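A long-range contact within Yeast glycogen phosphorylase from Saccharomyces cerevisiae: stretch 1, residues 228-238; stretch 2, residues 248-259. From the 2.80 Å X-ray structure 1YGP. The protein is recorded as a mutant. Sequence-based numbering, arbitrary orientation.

Stretch 1 228-238: IPVTFYGYVDR
Stretch 2 248-259: ASQWIGGERVLA

Residues 228-238 and 248-259 form two antiparallel strand pairs. Between them, Tyr233-Gly234 and Gly253-Gly254 break the regular pairing, with no shift in register. Strand 228-232 runs against strand 255-259 at 148° between N-to-C directions. Strand 235-237 runs against strand 250-252 at 143°. Together the two stretches bury 1125 Å².

The register is Ile228 with Ala259, Val230 with Val257, and Phe232 with Glu255, all hydrogen-bonded pairs. Pro229 with Leu258 and Thr231 with Arg256 are the non-hydrogen-bonded pairs between them. Val230 N to Val257 O is 3.0 Å, and Val257 N to Val230 O is 2.9 Å. Beyond this break, Tyr235 pairs with Ile252, Val236 with Trp251, and Asp237 with Gln250. Strand residues have extended backbones, for example phi/psi -124/144 at Thr231 and -93/112 at Trp251.

Trp251 has the largest covered area, 90 Å². Its chi1 is t (-179°) and chi2 is 13°. This lays the indole along the partner strand, and NE1 donates a hydrogen bond to Tyr233 O at 2.7 Å. That carbonyl lies at the ring edge, near its plane, where the N-H points. The Tyr233 backbone has positive phi (66/-155).

Thr231, with 83 Å² covered, meets the same indole from one face. Its chi1 is m (-80°). CG2 of Thr231 sits 3.8 Å from the centroid of the six-membered ring of Trp251, 19° off the normal, a CH-pi contact. The same Thr231 CG2 is 3.5 Å from Gly253 CA. A CB on Gly253 would lie 2.0 Å from Thr231 CG2, a clash.

Gly234 CA and Gly253 CA approach to 3.5 Å. Gly234 has phi/psi 99/-164. A CB there would clash with Gly253 CA at 2.1 Å and would also jam against the preceding carbonyl. Phe232 O accepts from both Gly254 N and Glu255 N, each at 2.9 Å.

Ile252, with 85 Å² covered, packs on Tyr235 on the sheet face opposite Trp251 and Thr231. Ile252 is m, t (chi1 -63°, chi2 168°), while Tyr235 is p (52°) with chi2 -74°. Ile252 CB lies over one face of the Tyr235 ring, 4.1 Å from its centroid and 11° off the normal. The backbones close the pair: Tyr235 N to Ile252 O is 2.8 Å, and Ile252 N to Tyr235 O is 2.7 Å. Farther along this face, Val257 CG2 reaches the edge of the Phe232 ring, 3.5 Å from Phe232 CE2.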

# COMPACT_ATOMS: atom_id res chain seq x y z
N ILE A 228 -14.97 11.51 -1.41
CA ILE A 228 -15.53 12.74 -1.99
C ILE A 228 -15.16 12.80 -3.47
O ILE A 228 -13.98 12.61 -3.73
CB ILE A 228 -14.95 14.03 -1.31
CG1 ILE A 228 -14.86 14.00 0.22
CG2 ILE A 228 -15.87 15.14 -1.72
CD1 ILE A 228 -16.20 13.95 0.98
N PRO A 229 -16.01 13.01 -4.49
CA PRO A 229 -15.62 13.40 -5.87
C PRO A 229 -15.14 14.85 -5.99
O PRO A 229 -15.69 15.75 -5.33
CB PRO A 229 -16.84 13.15 -6.71
CG PRO A 229 -17.58 12.10 -5.91
CD PRO A 229 -17.41 12.60 -4.48
N VAL A 230 -14.14 15.13 -6.82
CA VAL A 230 -13.54 16.45 -6.97
C VAL A 230 -13.42 16.62 -8.47
O VAL A 230 -13.05 15.67 -9.16
CB VAL A 230 -12.16 16.47 -6.27
CG1 VAL A 230 -11.39 17.71 -6.64
CG2 VAL A 230 -12.34 16.51 -4.76
N THR A 231 -13.65 17.81 -9.01
CA THR A 231 -13.77 18.00 -10.45
C THR A 231 -12.80 19.02 -11.00
O THR A 231 -12.51 20.02 -10.34
CB THR A 231 -15.25 18.41 -10.69
OG1 THR A 231 -15.91 17.16 -10.64
CG2 THR A 231 -15.59 19.15 -11.96
N PHE A 232 -12.30 18.78 -12.20
CA PHE A 232 -11.40 19.75 -12.78
C PHE A 232 -11.85 19.99 -14.20
O PHE A 232 -12.52 19.15 -14.82
CB PHE A 232 -9.98 19.22 -12.79
CG PHE A 232 -9.45 18.96 -11.40
CD1 PHE A 232 -9.12 20.03 -10.57
CD2 PHE A 232 -9.30 17.64 -10.95
CE1 PHE A 232 -8.63 19.76 -9.29
CE2 PHE A 232 -8.82 17.39 -9.67
CZ PHE A 232 -8.48 18.45 -8.84
N TYR A 233 -11.47 21.18 -14.70
CA TYR A 233 -11.73 21.65 -16.05
C TYR A 233 -13.22 21.82 -16.22
O TYR A 233 -13.95 22.03 -15.24
CB TYR A 233 -11.17 20.64 -17.08
CG TYR A 233 -9.68 20.42 -16.86
CD1 TYR A 233 -8.77 21.41 -17.20
CD2 TYR A 233 -9.23 19.23 -16.29
CE1 TYR A 233 -7.41 21.23 -16.97
CE2 TYR A 233 -7.87 19.03 -16.05
CZ TYR A 233 -6.98 20.04 -16.40
OH TYR A 233 -5.63 19.86 -16.23
N GLY A 234 -13.71 21.74 -17.44
CA GLY A 234 -15.13 21.78 -17.69
C GLY A 234 -15.60 23.16 -18.09
O GLY A 234 -14.82 24.01 -18.50
N TYR A 235 -16.90 23.35 -18.01
CA TYR A 235 -17.47 24.61 -18.37
C TYR A 235 -18.62 24.92 -17.45
O TYR A 235 -19.17 24.03 -16.79
CB TYR A 235 -17.97 24.58 -19.80
CG TYR A 235 -18.90 23.47 -20.26
CD1 TYR A 235 -18.39 22.19 -20.46
CD2 TYR A 235 -20.22 23.77 -20.55
CE1 TYR A 235 -19.21 21.20 -20.97
CE2 TYR A 235 -21.06 22.79 -21.07
CZ TYR A 235 -20.54 21.50 -21.28
OH TYR A 235 -21.35 20.52 -21.84
N VAL A 236 -18.91 26.21 -17.38
CA VAL A 236 -20.05 26.65 -16.61
C VAL A 236 -21.03 26.91 -17.72
O VAL A 236 -20.68 27.33 -18.83
CB VAL A 236 -19.84 27.97 -15.85
CG1 VAL A 236 -20.96 28.10 -14.84
CG2 VAL A 236 -18.52 27.98 -15.11
N ASP A 237 -22.25 26.57 -17.38
CA ASP A 237 -23.39 26.74 -18.24
C ASP A 237 -24.34 27.37 -17.24
O ASP A 237 -24.42 26.96 -16.06
CB ASP A 237 -23.86 25.38 -18.69
CG ASP A 237 -25.15 25.35 -19.50
OD1 ASP A 237 -26.22 25.59 -18.94
OD2 ASP A 237 -25.06 25.08 -20.69
N ARG A 238 -24.98 28.44 -17.66
CA ARG A 238 -25.99 29.05 -16.84
C ARG A 238 -27.33 28.49 -17.34
O ARG A 238 -27.78 27.53 -16.72
CB ARG A 238 -25.92 30.58 -16.99
N ALA A 248 -27.09 31.05 -9.47
CA ALA A 248 -26.77 29.64 -9.36
C ALA A 248 -26.50 29.13 -10.77
O ALA A 248 -27.33 29.25 -11.67
CB ALA A 248 -27.93 28.88 -8.78
N SER A 249 -25.27 28.71 -10.96
CA SER A 249 -24.78 28.26 -12.24
C SER A 249 -24.41 26.79 -12.17
O SER A 249 -24.24 26.26 -11.07
CB SER A 249 -23.57 29.08 -12.60
OG SER A 249 -23.86 30.47 -12.65
N GLN A 250 -24.28 26.10 -13.30
CA GLN A 250 -23.92 24.70 -13.29
C GLN A 250 -22.54 24.51 -13.88
O GLN A 250 -22.24 24.95 -15.00
CB GLN A 250 -24.92 23.88 -14.11
N TRP A 251 -21.67 23.91 -13.08
CA TRP A 251 -20.34 23.56 -13.54
C TRP A 251 -20.45 22.13 -14.04
O TRP A 251 -20.73 21.18 -13.29
CB TRP A 251 -19.34 23.66 -12.39
CG TRP A 251 -17.88 23.36 -12.72
CD1 TRP A 251 -17.37 23.25 -14.00
CD2 TRP A 251 -16.92 23.14 -11.77
NE1 TRP A 251 -16.10 22.96 -13.86
CE2 TRP A 251 -15.79 22.89 -12.56
CE3 TRP A 251 -16.85 23.13 -10.38
CZ2 TRP A 251 -14.57 22.61 -11.96
CZ3 TRP A 251 -15.62 22.84 -9.78
CH2 TRP A 251 -14.50 22.59 -10.57
N ILE A 252 -20.30 21.98 -15.35
CA ILE A 252 -20.27 20.67 -15.98
C ILE A 252 -18.77 20.52 -16.21
O ILE A 252 -18.22 21.03 -17.18
CB ILE A 252 -21.07 20.74 -17.27
CG1 ILE A 252 -22.51 21.06 -16.94
CG2 ILE A 252 -20.96 19.43 -18.02
CD1 ILE A 252 -23.35 21.44 -18.18
N GLY A 253 -18.10 19.92 -15.24
CA GLY A 253 -16.65 19.74 -15.27
C GLY A 253 -16.16 18.68 -16.25
O GLY A 253 -16.96 17.94 -16.81
N GLY A 254 -14.86 18.56 -16.43
CA GLY A 254 -14.33 17.61 -17.38
C GLY A 254 -13.56 16.45 -16.77
O GLY A 254 -13.27 15.50 -17.49
N GLU A 255 -13.14 16.42 -15.52
CA GLU A 255 -12.40 15.30 -14.97
C GLU A 255 -12.91 15.17 -13.55
O GLU A 255 -13.33 16.18 -12.96
CB GLU A 255 -10.94 15.65 -15.01
CG GLU A 255 -9.93 14.61 -14.51
CD GLU A 255 -8.48 15.04 -14.69
OE1 GLU A 255 -8.17 15.63 -15.73
OE2 GLU A 255 -7.65 14.79 -13.80
N ARG A 256 -12.92 13.97 -12.99
CA ARG A 256 -13.36 13.80 -11.61
C ARG A 256 -12.40 12.82 -11.00
O ARG A 256 -12.06 11.83 -11.65
CB ARG A 256 -14.74 13.17 -11.41
CG ARG A 256 -15.97 13.82 -12.06
CD ARG A 256 -17.29 13.44 -11.38
NE ARG A 256 -17.27 12.08 -10.84
CZ ARG A 256 -18.16 11.63 -9.95
NH1 ARG A 256 -19.17 12.40 -9.51
NH2 ARG A 256 -17.99 10.42 -9.42
N VAL A 257 -11.92 13.10 -9.81
CA VAL A 257 -11.02 12.22 -9.10
C VAL A 257 -11.71 11.93 -7.79
O VAL A 257 -12.78 12.53 -7.54
CB VAL A 257 -9.66 12.87 -8.84
CG1 VAL A 257 -8.92 12.98 -10.14
CG2 VAL A 257 -9.81 14.28 -8.28
N LEU A 258 -11.18 11.04 -6.96
CA LEU A 258 -11.84 10.75 -5.71
C LEU A 258 -10.93 11.04 -4.57
O LEU A 258 -9.73 10.76 -4.70
CB LEU A 258 -12.24 9.31 -5.58
CG LEU A 258 -13.38 8.81 -6.42
CD1 LEU A 258 -13.71 7.42 -5.96
CD2 LEU A 258 -14.62 9.67 -6.25
N ALA A 259 -11.45 11.57 -3.47
CA ALA A 259 -10.65 11.88 -2.31
C ALA A 259 -11.08 10.86 -1.27
O ALA A 259 -12.27 10.75 -0.95
CB ALA A 259 -10.97 13.27 -1.83